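Local coordinates for YcgJ protein (Bacillus subtilis, PDB 1XXL) that probably transfers methyl groups from S-adenosylmethionine to a substrate not yet identified, as a member of the methyltransferase superfamily, at residues A[135-140]-A[149-154]; A[141-146]-A[191-196]; A[181-186]-A[223-228]; A[199-204]-A[212-217]. One frame throughout, in Å; residues are numbered along the deposited sequence.

Interaction 1 of 4, residues A[135-140]-A[149-154]; sequences EFVNHL and VRESSL
Asn138 meets the extended backbone at Glu151 edge-on: its amide edge, OD1 and ND2 together, faces the N and O of Glu151 nearly in one plane, and both polar atoms of that amide are used. Its OD1 accepts from Glu151 N at 2.8 Å, with a nearly straight N-H...O angle of 168°; the donor lies in the carbonyl plane, on a lone pair. Alongside, Asn138 ND2 donates to Glu151 O at 3.2 Å, and the acceptor lies practically in the amide plane. Two bonds to one residue's N and O fix the rotation of the amide, so the side chain imitates a neighbouring strand although residues 149-152 form no regular strand. OD1 also accepts from His148 NE2, and ND2 also reaches Asp134 O.

The contact belongs to the region that follows the last parallel strand of a Rossmann-like methyltransferase fold: helix 131-144 is joined here to the loop that leads to helix 154-163, and Ser153 stands at that helix's N-cap.

Glu151 runs past Asn138 in the opposite direction, its carboxylate turned 84° from the amide plane. With CG between the backbone N and the carbonyl carbon (chi1 69°) and the chain bent at chi2, the carboxylate is carried toward helix 131-144, where OE1 comes to 3.8 Å from Val137 CG2. Its polar partners are His125 ND1 for OE1 and Asn141 ND2 for OE2. Arg150, with an extended chain, brings NH1 to 3.5 Å from Asn138 ND2, two donors that do not bond; its charge is instead engaged by Glu156 and Asp134.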
# COMPACT_ATOMS: atom_id res chain seq x y z
N GLU A 135 -9.84 14.93 -1.10
CA GLU A 135 -10.18 15.07 -2.51
C GLU A 135 -8.98 15.53 -3.39
O GLU A 135 -8.75 15.02 -4.48
CB GLU A 135 -11.33 16.05 -2.52
CG GLU A 135 -11.97 16.45 -3.76
CD GLU A 135 -13.19 17.34 -3.44
OE1 GLU A 135 -13.54 18.21 -4.28
OE2 GLU A 135 -13.78 17.19 -2.31
N PHE A 136 -8.18 16.47 -2.89
CA PHE A 136 -7.05 17.01 -3.66
C PHE A 136 -6.05 15.91 -4.00
O PHE A 136 -5.64 15.75 -5.16
CB PHE A 136 -6.35 18.11 -2.86
CG PHE A 136 -5.16 18.68 -3.56
CD1 PHE A 136 -3.89 18.15 -3.35
CD2 PHE A 136 -5.30 19.74 -4.44
CE1 PHE A 136 -2.79 18.67 -4.01
CE2 PHE A 136 -4.21 20.26 -5.08
CZ PHE A 136 -2.96 19.73 -4.87
N VAL A 137 -5.67 15.15 -2.98
CA VAL A 137 -4.67 14.12 -3.15
C VAL A 137 -5.21 12.92 -3.91
O VAL A 137 -4.48 12.33 -4.70
CB VAL A 137 -4.00 13.73 -1.81
CG1 VAL A 137 -4.95 12.97 -0.87
CG2 VAL A 137 -2.71 12.93 -2.09
N ASN A 138 -6.48 12.56 -3.70
CA ASN A 138 -7.06 11.47 -4.48
C ASN A 138 -7.17 11.80 -5.97
O ASN A 138 -6.88 10.93 -6.83
CB ASN A 138 -8.42 11.04 -3.92
CG ASN A 138 -8.28 9.97 -2.86
OD1 ASN A 138 -7.98 8.83 -3.18
ND2 ASN A 138 -8.47 10.34 -1.59
N HIS A 139 -7.58 13.02 -6.26
CA HIS A 139 -7.62 13.52 -7.64
C HIS A 139 -6.20 13.52 -8.24
O HIS A 139 -6.01 13.07 -9.37
CB HIS A 139 -8.26 14.92 -7.70
CG HIS A 139 -8.51 15.41 -9.09
ND1 HIS A 139 -9.35 14.75 -9.97
CD2 HIS A 139 -8.03 16.48 -9.77
CE1 HIS A 139 -9.38 15.40 -11.12
NE2 HIS A 139 -8.58 16.44 -11.03
N LEU A 140 -5.21 14.03 -7.50
CA LEU A 140 -3.83 14.08 -8.01
C LEU A 140 -3.37 12.69 -8.42
O LEU A 140 -2.86 12.49 -9.52
CB LEU A 140 -2.88 14.66 -6.99
CG LEU A 140 -1.38 14.68 -7.32
CD1 LEU A 140 -1.07 15.57 -8.52
CD2 LEU A 140 -0.63 15.17 -6.12
N VAL A 149 -8.04 3.86 -7.13
CA VAL A 149 -9.46 3.82 -6.73
C VAL A 149 -9.66 4.86 -5.65
O VAL A 149 -10.34 5.85 -5.86
CB VAL A 149 -9.88 2.41 -6.25
CG1 VAL A 149 -11.30 2.43 -5.72
CG2 VAL A 149 -9.77 1.39 -7.42
N ARG A 150 -9.07 4.65 -4.48
CA ARG A 150 -9.18 5.64 -3.41
C ARG A 150 -8.16 5.34 -2.33
O ARG A 150 -7.97 4.18 -1.99
CB ARG A 150 -10.59 5.65 -2.79
CG ARG A 150 -10.66 6.48 -1.49
CD ARG A 150 -12.04 6.62 -0.90
NE ARG A 150 -11.94 7.25 0.41
CZ ARG A 150 -11.73 8.55 0.62
NH1 ARG A 150 -11.62 9.40 -0.41
NH2 ARG A 150 -11.62 9.01 1.88
N GLU A 151 -7.50 6.39 -1.83
CA GLU A 151 -6.72 6.28 -0.61
C GLU A 151 -7.59 6.79 0.54
O GLU A 151 -8.05 7.96 0.56
CB GLU A 151 -5.34 6.97 -0.72
CG GLU A 151 -5.29 8.48 -0.81
CD GLU A 151 -4.09 8.98 -1.63
OE1 GLU A 151 -3.03 9.28 -1.04
OE2 GLU A 151 -4.21 9.04 -2.89
N SER A 152 -7.85 5.87 1.46
CA SER A 152 -8.72 6.09 2.59
C SER A 152 -8.05 7.01 3.60
O SER A 152 -6.80 7.14 3.64
CB SER A 152 -9.09 4.76 3.27
OG SER A 152 -9.79 3.87 2.42
N SER A 153 -8.87 7.66 4.43
CA SER A 153 -8.36 8.43 5.56
C SER A 153 -8.03 7.50 6.73
O SER A 153 -8.44 6.34 6.74
CB SER A 153 -9.41 9.49 5.97
OG SER A 153 -10.52 8.88 6.58
N LEU A 154 -7.29 8.01 7.73
CA LEU A 154 -6.97 7.24 8.93
C LEU A 154 -8.20 6.89 9.79
O LEU A 154 -8.29 5.80 10.36
CB LEU A 154 -5.90 7.94 9.78
CG LEU A 154 -4.57 8.16 9.05
CD1 LEU A 154 -3.55 8.81 9.99
CD2 LEU A 154 -4.01 6.92 8.45

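Interaction 2 of 4, residues A[141-146]-A[191-196]; sequences NRLRDP and ADREKQ. With SO4 (sulfate ion), chain E.
A bend at chi2 (-59°) in Arg193 folds its chain back toward helix 131-144 and lays NE beside the carbonyl of Leu143, while Leu143 itself, with CG anti to its carbonyl carbon (chi1 -79°), sends its methyl groups toward Gln196. Arg193 NE donates to Leu143 O at 3.1 Å, but the N-H...O angle of 131° makes this a weak bond. The oxygen lies in the guanidinium plane, at its edge, and Arg193 CD also rests 3.3 Å from Leu143 O. Next to this bond, Leu143 CD2 approaches Gln196 OE1 to 3.4 Å, the two side chains crossing at about a right angle, and Leu143 CD1 lies 4.1 Å from Gln196 O.

The pair joins the C-terminal end of helix 131-144 to the first turns of helix 191-202, away from the cofactor-binding residues. Arg144 points away from this contact and grips a sulfate, probably from the crystallisation liquor, through NH1 to O1 and NH2 to O4 (3.0 Å); Arg186 is its second holder.

A carbonyl in the last turn of a helix generally lacks an in-helix donor, so the cationic side chain probably offsets its partial negative charge, more by electrostatics than by a well-directed bond.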
# COMPACT_ATOMS: atom_id res chain seq x y z
N ASN A 141 -3.58 11.72 -7.55
CA ASN A 141 -3.12 10.36 -7.81
C ASN A 141 -3.93 9.65 -8.93
O ASN A 141 -3.36 8.88 -9.73
CB ASN A 141 -3.09 9.56 -6.51
CG ASN A 141 -1.86 9.90 -5.63
OD1 ASN A 141 -0.75 10.09 -6.13
ND2 ASN A 141 -2.08 9.97 -4.35
N ARG A 142 -5.24 9.92 -9.02
CA ARG A 142 -6.05 9.35 -10.10
C ARG A 142 -5.68 9.94 -11.49
O ARG A 142 -5.76 9.24 -12.50
CB ARG A 142 -7.56 9.55 -9.82
CG ARG A 142 -8.47 8.47 -10.46
CD ARG A 142 -9.89 8.40 -9.72
NE ARG A 142 -9.88 8.11 -8.25
CZ ARG A 142 -10.34 8.93 -7.28
NH1 ARG A 142 -10.81 10.14 -7.56
NH2 ARG A 142 -10.31 8.55 -6.00
N LEU A 143 -5.31 11.20 -11.53
CA LEU A 143 -4.91 11.84 -12.79
C LEU A 143 -3.69 11.11 -13.36
O LEU A 143 -3.58 10.88 -14.57
CB LEU A 143 -4.57 13.32 -12.58
CG LEU A 143 -5.75 14.29 -12.45
CD1 LEU A 143 -5.26 15.66 -12.08
CD2 LEU A 143 -6.49 14.38 -13.78
N ARG A 144 -2.80 10.72 -12.46
CA ARG A 144 -1.55 10.11 -12.86
C ARG A 144 -1.72 8.62 -13.10
O ARG A 144 -1.07 8.06 -13.97
CB ARG A 144 -0.47 10.41 -11.80
CG ARG A 144 0.94 9.95 -12.15
CD ARG A 144 1.29 8.84 -11.25
NE ARG A 144 2.63 8.37 -11.46
CZ ARG A 144 3.19 7.42 -10.72
NH1 ARG A 144 2.50 6.86 -9.73
NH2 ARG A 144 4.43 7.04 -10.98
N ASP A 145 -2.62 7.98 -12.35
CA ASP A 145 -2.78 6.52 -12.40
C ASP A 145 -4.27 6.16 -12.43
O ASP A 145 -4.91 6.11 -11.39
CB ASP A 145 -2.08 5.90 -11.18
CG ASP A 145 -2.19 4.36 -11.12
OD1 ASP A 145 -2.73 3.74 -12.07
OD2 ASP A 145 -1.76 3.78 -10.11
N PRO A 146 -4.83 5.90 -13.64
CA PRO A 146 -6.25 5.53 -13.71
C PRO A 146 -6.59 4.20 -13.00
O PRO A 146 -7.74 3.84 -12.89
CB PRO A 146 -6.52 5.46 -15.22
CG PRO A 146 -5.42 6.29 -15.83
CD PRO A 146 -4.24 5.96 -14.98
N ALA A 191 0.82 14.09 -22.34
CA ALA A 191 0.91 15.55 -22.17
C ALA A 191 -0.36 16.22 -21.63
O ALA A 191 -0.29 17.09 -20.76
CB ALA A 191 1.34 16.21 -23.51
N ASP A 192 -1.51 15.84 -22.17
CA ASP A 192 -2.75 16.47 -21.74
C ASP A 192 -3.14 16.06 -20.31
O ASP A 192 -3.56 16.91 -19.52
CB ASP A 192 -3.88 16.17 -22.73
CG ASP A 192 -5.18 16.85 -22.32
OD1 ASP A 192 -6.11 16.11 -21.94
OD2 ASP A 192 -5.22 18.10 -22.35
N ARG A 193 -3.00 14.77 -19.97
CA ARG A 193 -3.13 14.33 -18.56
C ARG A 193 -2.16 15.09 -17.65
O ARG A 193 -2.56 15.57 -16.59
CB ARG A 193 -2.87 12.84 -18.39
CG ARG A 193 -4.12 11.99 -18.30
CD ARG A 193 -5.02 12.39 -17.13
NE ARG A 193 -5.84 11.26 -16.70
CZ ARG A 193 -7.06 10.98 -17.14
NH1 ARG A 193 -7.66 11.75 -18.06
NH2 ARG A 193 -7.71 9.90 -16.67
N GLU A 194 -0.90 15.20 -18.08
CA GLU A 194 0.07 15.94 -17.30
C GLU A 194 -0.29 17.40 -17.16
O GLU A 194 -0.12 17.96 -16.09
CB GLU A 194 1.49 15.82 -17.87
CG GLU A 194 2.52 16.33 -16.88
CD GLU A 194 3.91 16.45 -17.44
OE1 GLU A 194 4.12 16.01 -18.59
OE2 GLU A 194 4.79 17.01 -16.72
N LYS A 195 -0.80 18.03 -18.22
CA LYS A 195 -1.18 19.44 -18.11
C LYS A 195 -2.24 19.60 -17.01
O LYS A 195 -2.22 20.59 -16.29
CB LYS A 195 -1.71 20.03 -19.44
CG LYS A 195 -0.66 20.27 -20.57
CD LYS A 195 0.33 21.46 -20.34
CE LYS A 195 0.91 21.99 -21.69
NZ LYS A 195 1.83 23.19 -21.54
N GLN A 196 -3.16 18.63 -16.91
CA GLN A 196 -4.18 18.66 -15.83
C GLN A 196 -3.54 18.55 -14.43
O GLN A 196 -3.95 19.23 -13.49
CB GLN A 196 -5.21 17.53 -15.99
CG GLN A 196 -6.06 17.62 -17.25
CD GLN A 196 -7.00 16.39 -17.42
OE1 GLN A 196 -7.77 16.06 -16.50
NE2 GLN A 196 -6.92 15.73 -18.58
S SO4 E . 5.56 5.20 -7.87
O1 SO4 E . 4.12 5.03 -7.74
O2 SO4 E . 6.24 4.16 -7.09
O3 SO4 E . 5.98 6.50 -7.33
O4 SO4 E . 5.90 5.08 -9.29

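Interaction 3 of 4, residues A[181-186]-A[223-228]. With SO4 (sulfate ion), chain E.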
# COMPACT_ATOMS: atom_id res chain seq x y z
N ASP A 181 9.42 14.95 -11.79
CA ASP A 181 9.81 14.54 -13.15
C ASP A 181 9.84 13.04 -13.24
O ASP A 181 9.36 12.44 -14.19
CB ASP A 181 11.19 15.07 -13.54
CG ASP A 181 11.18 16.53 -14.02
OD1 ASP A 181 10.11 17.09 -14.43
OD2 ASP A 181 12.30 17.12 -14.00
N SER A 182 10.41 12.44 -12.22
CA SER A 182 10.54 11.00 -12.14
C SER A 182 9.17 10.31 -11.99
O SER A 182 8.90 9.30 -12.62
CB SER A 182 11.47 10.68 -10.98
OG SER A 182 11.40 9.32 -10.66
N TRP A 183 8.32 10.88 -11.15
CA TRP A 183 6.96 10.39 -10.92
C TRP A 183 6.12 10.36 -12.21
O TRP A 183 5.39 9.42 -12.46
CB TRP A 183 6.32 11.31 -9.89
CG TRP A 183 4.98 10.94 -9.36
CD1 TRP A 183 4.69 9.89 -8.57
CD2 TRP A 183 3.78 11.68 -9.52
NE1 TRP A 183 3.37 9.92 -8.23
CE2 TRP A 183 2.78 11.00 -8.82
CE3 TRP A 183 3.44 12.85 -10.22
CZ2 TRP A 183 1.46 11.45 -8.76
CZ3 TRP A 183 2.14 13.29 -10.17
CH2 TRP A 183 1.16 12.59 -9.44
N ILE A 184 6.22 11.42 -13.00
CA ILE A 184 5.53 11.49 -14.29
C ILE A 184 6.07 10.45 -15.27
O ILE A 184 5.28 9.77 -15.91
CB ILE A 184 5.64 12.88 -14.91
CG1 ILE A 184 4.83 13.89 -14.10
CG2 ILE A 184 5.19 12.86 -16.39
CD1 ILE A 184 3.33 13.62 -13.99
N LYS A 185 7.40 10.35 -15.37
CA LYS A 185 8.03 9.32 -16.21
C LYS A 185 7.62 7.87 -15.86
O LYS A 185 7.23 7.12 -16.74
CB LYS A 185 9.56 9.45 -16.19
CG LYS A 185 10.10 10.50 -17.15
CD LYS A 185 11.64 10.43 -17.29
CE LYS A 185 12.12 9.31 -18.25
NZ LYS A 185 13.64 9.19 -18.30
N ARG A 186 7.67 7.51 -14.58
CA ARG A 186 7.26 6.17 -14.14
C ARG A 186 5.77 5.87 -14.35
O ARG A 186 5.37 4.70 -14.42
CB ARG A 186 7.57 5.97 -12.65
CG ARG A 186 9.05 5.99 -12.29
CD ARG A 186 9.27 5.52 -10.84
NE ARG A 186 8.59 6.38 -9.87
CZ ARG A 186 9.17 7.33 -9.13
NH1 ARG A 186 10.47 7.56 -9.21
NH2 ARG A 186 8.44 8.06 -8.28
N ILE A 223 8.08 20.71 -9.17
CA ILE A 223 9.36 20.12 -8.82
C ILE A 223 9.19 18.93 -7.89
O ILE A 223 9.75 17.86 -8.15
CB ILE A 223 10.26 21.19 -8.17
CG1 ILE A 223 10.67 22.21 -9.25
CG2 ILE A 223 11.50 20.56 -7.56
CD1 ILE A 223 11.22 23.50 -8.69
N SER A 224 8.43 19.11 -6.82
CA SER A 224 8.24 18.06 -5.84
C SER A 224 6.98 18.26 -5.01
O SER A 224 6.39 19.34 -4.98
CB SER A 224 9.47 17.97 -4.92
OG SER A 224 9.66 19.17 -4.20
N PHE A 225 6.56 17.19 -4.35
CA PHE A 225 5.49 17.26 -3.35
C PHE A 225 5.65 16.06 -2.44
O PHE A 225 6.47 15.20 -2.70
CB PHE A 225 4.10 17.33 -4.01
CG PHE A 225 3.75 16.15 -4.89
CD1 PHE A 225 3.13 15.02 -4.37
CD2 PHE A 225 4.04 16.18 -6.26
CE1 PHE A 225 2.81 13.95 -5.19
CE2 PHE A 225 3.71 15.12 -7.08
CZ PHE A 225 3.10 13.99 -6.54
N CYS A 226 4.88 16.03 -1.36
CA CYS A 226 4.89 14.90 -0.46
C CYS A 226 3.51 14.31 -0.31
O CYS A 226 2.53 15.04 -0.22
CB CYS A 226 5.39 15.29 0.93
SG CYS A 226 7.17 15.69 1.05
N LEU A 227 3.47 13.00 -0.25
CA LEU A 227 2.29 12.26 0.11
C LEU A 227 2.40 11.94 1.61
O LEU A 227 3.47 12.03 2.19
CB LEU A 227 2.19 10.98 -0.71
CG LEU A 227 1.38 10.94 -2.02
CD1 LEU A 227 0.96 12.25 -2.63
CD2 LEU A 227 1.99 10.02 -3.04
N LYS A 228 1.26 11.60 2.22
CA LYS A 228 1.22 11.22 3.64
C LYS A 228 1.21 9.70 3.77
O LYS A 228 0.27 9.05 3.32
CB LYS A 228 -0.04 11.77 4.32
CG LYS A 228 -0.39 13.20 3.97
CD LYS A 228 0.77 14.16 4.14
CE LYS A 228 1.02 14.49 5.55
NZ LYS A 228 1.84 15.76 5.59
S SO4 E . 5.56 5.20 -7.87
O1 SO4 E . 4.12 5.03 -7.74
O2 SO4 E . 6.24 4.16 -7.09
O3 SO4 E . 5.98 6.50 -7.33
O4 SO4 E . 5.90 5.08 -9.29
O HOH W 1 11.25 17.10 -10.23
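Phe225 and Trp183 account for most of the surface buried here, and they meet as a T-shaped pair. The edge of Phe225 is driven into one face of the indole: CZ stands 3.5 Å above the indole plane, and the planes lie at 83°, with 4.9 Å between the centroids of the phenyl and the six-membered ring of Trp183. Phe225 CZ is almost equally far from several indole atoms, 3.8 Å from Trp183 CZ2 among them, so it lies over the ring system and not beside it. Phe225 reaches this place with CG between its backbone N and carbonyl carbon (chi1 60°), lifting the ring off strand 222-236 toward helix 180-187.

Nearer the start of both segments, one water bridges the helix and the strand: it accepts from Asp181 N and donates to Ile223 O at 2.7 Å. Ile223 and Ser224 form a classic beta bulge opposite Thr215. Leu140 of helix 131-144 packs against both aromatic rings, and Arg144 makes a cation-pi contact with Trp183.

Arg186 NE donates to sulfate O4 at 3.0 Å, and Arg144 holds the same ion. The meeting of aromatic edge and electron-rich indole face probably adds a modest electrostatic attraction to the dispersion between helix and strand.

Interaction 4 of 4, residues A[199-204]-A[212-217]; sequences THLNHA and FCITLN
Ile214 is the main knob of this contact: its CD1 methyl enters the shallow hollow between Leu201, in the last turn of helix 191-202, and Ala204 just beyond it. The approach is closest to Ala204, where Ile214 CD1 is 3.6 Å from Ala204 CB, and the other wall is Leu201, whose CD2 lies 4.0 Å from Ile214 CD1. The methyl is carried there by an extended branch, with CG1 anti to the carbonyl carbon (chi1 -64°) and CD1 anti in its turn (chi2 175°). Ala204 CB thus forms one side of the hollow and the Leu201 methyl the other.

Two residues on, Leu216 makes the second bump. It sits against Leu201 CB and O and the Asn202 side chain, Leu216 CD2 being 4.5 Å from Leu201 CB and Leu216 CD1 4.3 Å from Leu201 O. Ile214 and Leu216 point their side chains at the helix while Thr215 between them takes no part, the alternation of an extended chain.

Helix 206-211 links the two segments and ends in a Schellman motif with Cys213 as the C-prime residue; strand 215-216 then pairs with strand 222-236. Phe136 of helix 131-144 also packs on Ala204 and Ile214.

No hydrogen bond crosses between the segments. The contacts are chiefly between methyl groups and other carbon atoms, which implies that dispersion and the burial of apolar surface hold the helix end to the short strand.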
# COMPACT_ATOMS: atom_id res chain seq x y z
N THR A 199 -1.87 21.97 -13.64
CA THR A 199 -2.92 22.92 -13.22
C THR A 199 -3.40 22.65 -11.78
O THR A 199 -3.58 23.57 -10.99
CB THR A 199 -4.15 22.86 -14.18
OG1 THR A 199 -3.74 23.21 -15.50
CG2 THR A 199 -5.25 23.81 -13.76
N HIS A 200 -3.61 21.37 -11.46
CA HIS A 200 -4.06 20.95 -10.12
C HIS A 200 -3.08 21.40 -9.05
O HIS A 200 -3.47 21.97 -8.04
CB HIS A 200 -4.19 19.42 -10.12
CG HIS A 200 -4.88 18.86 -8.91
ND1 HIS A 200 -6.15 19.24 -8.53
CD2 HIS A 200 -4.48 17.92 -8.02
CE1 HIS A 200 -6.49 18.57 -7.45
NE2 HIS A 200 -5.50 17.75 -7.12
N LEU A 201 -1.79 21.16 -9.28
CA LEU A 201 -0.72 21.56 -8.34
C LEU A 201 -0.56 23.07 -8.25
O LEU A 201 -0.38 23.61 -7.17
CB LEU A 201 0.62 20.89 -8.73
CG LEU A 201 0.69 19.36 -8.53
CD1 LEU A 201 1.91 18.70 -9.24
CD2 LEU A 201 0.69 18.99 -7.05
N ASN A 202 -0.62 23.75 -9.39
CA ASN A 202 -0.47 25.20 -9.44
C ASN A 202 -1.63 25.96 -8.82
O ASN A 202 -1.44 27.07 -8.35
CB ASN A 202 -0.28 25.68 -10.89
CG ASN A 202 1.16 25.63 -11.31
OD1 ASN A 202 1.63 24.64 -11.86
ND2 ASN A 202 1.89 26.69 -10.99
N HIS A 203 -2.82 25.37 -8.84
CA HIS A 203 -4.00 26.01 -8.25
C HIS A 203 -4.34 25.48 -6.85
O HIS A 203 -5.39 25.78 -6.31
CB HIS A 203 -5.19 25.83 -9.20
CG HIS A 203 -5.05 26.61 -10.47
ND1 HIS A 203 -4.04 26.38 -11.38
CD2 HIS A 203 -5.79 27.62 -10.99
CE1 HIS A 203 -4.15 27.22 -12.39
NE2 HIS A 203 -5.21 27.98 -12.18
N ALA A 204 -3.45 24.70 -6.25
CA ALA A 204 -3.62 24.23 -4.86
C ALA A 204 -3.88 25.37 -3.85
O ALA A 204 -3.23 26.41 -3.89
CB ALA A 204 -2.39 23.41 -4.44
N PHE A 212 0.88 19.13 1.53
CA PHE A 212 1.54 18.25 0.56
C PHE A 212 2.89 18.80 0.06
O PHE A 212 3.40 18.34 -0.95
CB PHE A 212 0.59 17.91 -0.61
CG PHE A 212 -0.68 17.23 -0.17
CD1 PHE A 212 -0.65 15.95 0.35
CD2 PHE A 212 -1.90 17.90 -0.21
CE1 PHE A 212 -1.80 15.34 0.77
CE2 PHE A 212 -3.06 17.29 0.23
CZ PHE A 212 -3.01 16.01 0.71
N CYS A 213 3.44 19.79 0.77
CA CYS A 213 4.81 20.26 0.55
C CYS A 213 5.10 20.52 -0.92
O CYS A 213 6.08 20.04 -1.48
CB CYS A 213 5.79 19.24 1.07
SG CYS A 213 5.51 18.77 2.79
N ILE A 214 4.23 21.31 -1.55
CA ILE A 214 4.30 21.53 -2.99
C ILE A 214 5.39 22.52 -3.33
O ILE A 214 5.41 23.66 -2.83
CB ILE A 214 2.93 21.97 -3.55
CG1 ILE A 214 1.90 20.87 -3.35
CG2 ILE A 214 3.00 22.29 -5.05
CD1 ILE A 214 0.44 21.28 -3.79
N THR A 215 6.33 22.08 -4.16
CA THR A 215 7.41 22.94 -4.63
C THR A 215 7.30 23.06 -6.16
O THR A 215 7.16 22.05 -6.85
CB THR A 215 8.80 22.39 -4.20
OG1 THR A 215 8.87 22.36 -2.76
CG2 THR A 215 9.93 23.28 -4.72
N LEU A 216 7.35 24.31 -6.65
CA LEU A 216 7.18 24.64 -8.08
C LEU A 216 8.28 25.58 -8.58
O LEU A 216 8.84 26.36 -7.81
CB LEU A 216 5.82 25.35 -8.29
CG LEU A 216 4.57 24.69 -7.69
CD1 LEU A 216 3.36 25.60 -7.79
CD2 LEU A 216 4.30 23.38 -8.38
N ASN A 217 8.59 25.49 -9.87
CA ASN A 217 9.38 26.52 -10.56
C ASN A 217 8.55 27.80 -10.72
O ASN A 217 7.31 27.76 -10.66
CB ASN A 217 9.79 26.04 -11.96
CG ASN A 217 10.91 25.03 -11.92
OD1 ASN A 217 12.06 25.37 -11.66
ND2 ASN A 217 10.59 23.77 -12.23

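In the fold
The four contacts form a neighbouring group, their centres 11 to 16 Å apart. Interactions 1 and 2 share helix 131-144, interactions 2 and 4 share helix 191-202, and interactions 3 and 4 reach adjacent strands, 222-236 and 215-216, of one mixed sheet. Along the chain, the segments of interaction 2 alternate with those of interactions 1 and 3, whereas interaction 4 is nested within the loop closed by interaction 3. Phe136 O, bonded to His200 NE2, links interactions 1 and 4. Interaction 3 joins helix 180-187 to strand 222-236, interaction 4 helix 191-202 to strand 215-216, and interaction 2 joins two helices. Interaction 1 approaches the probable cofactor site, the side chains of Arg150 and Glu79 about 10 Å apart.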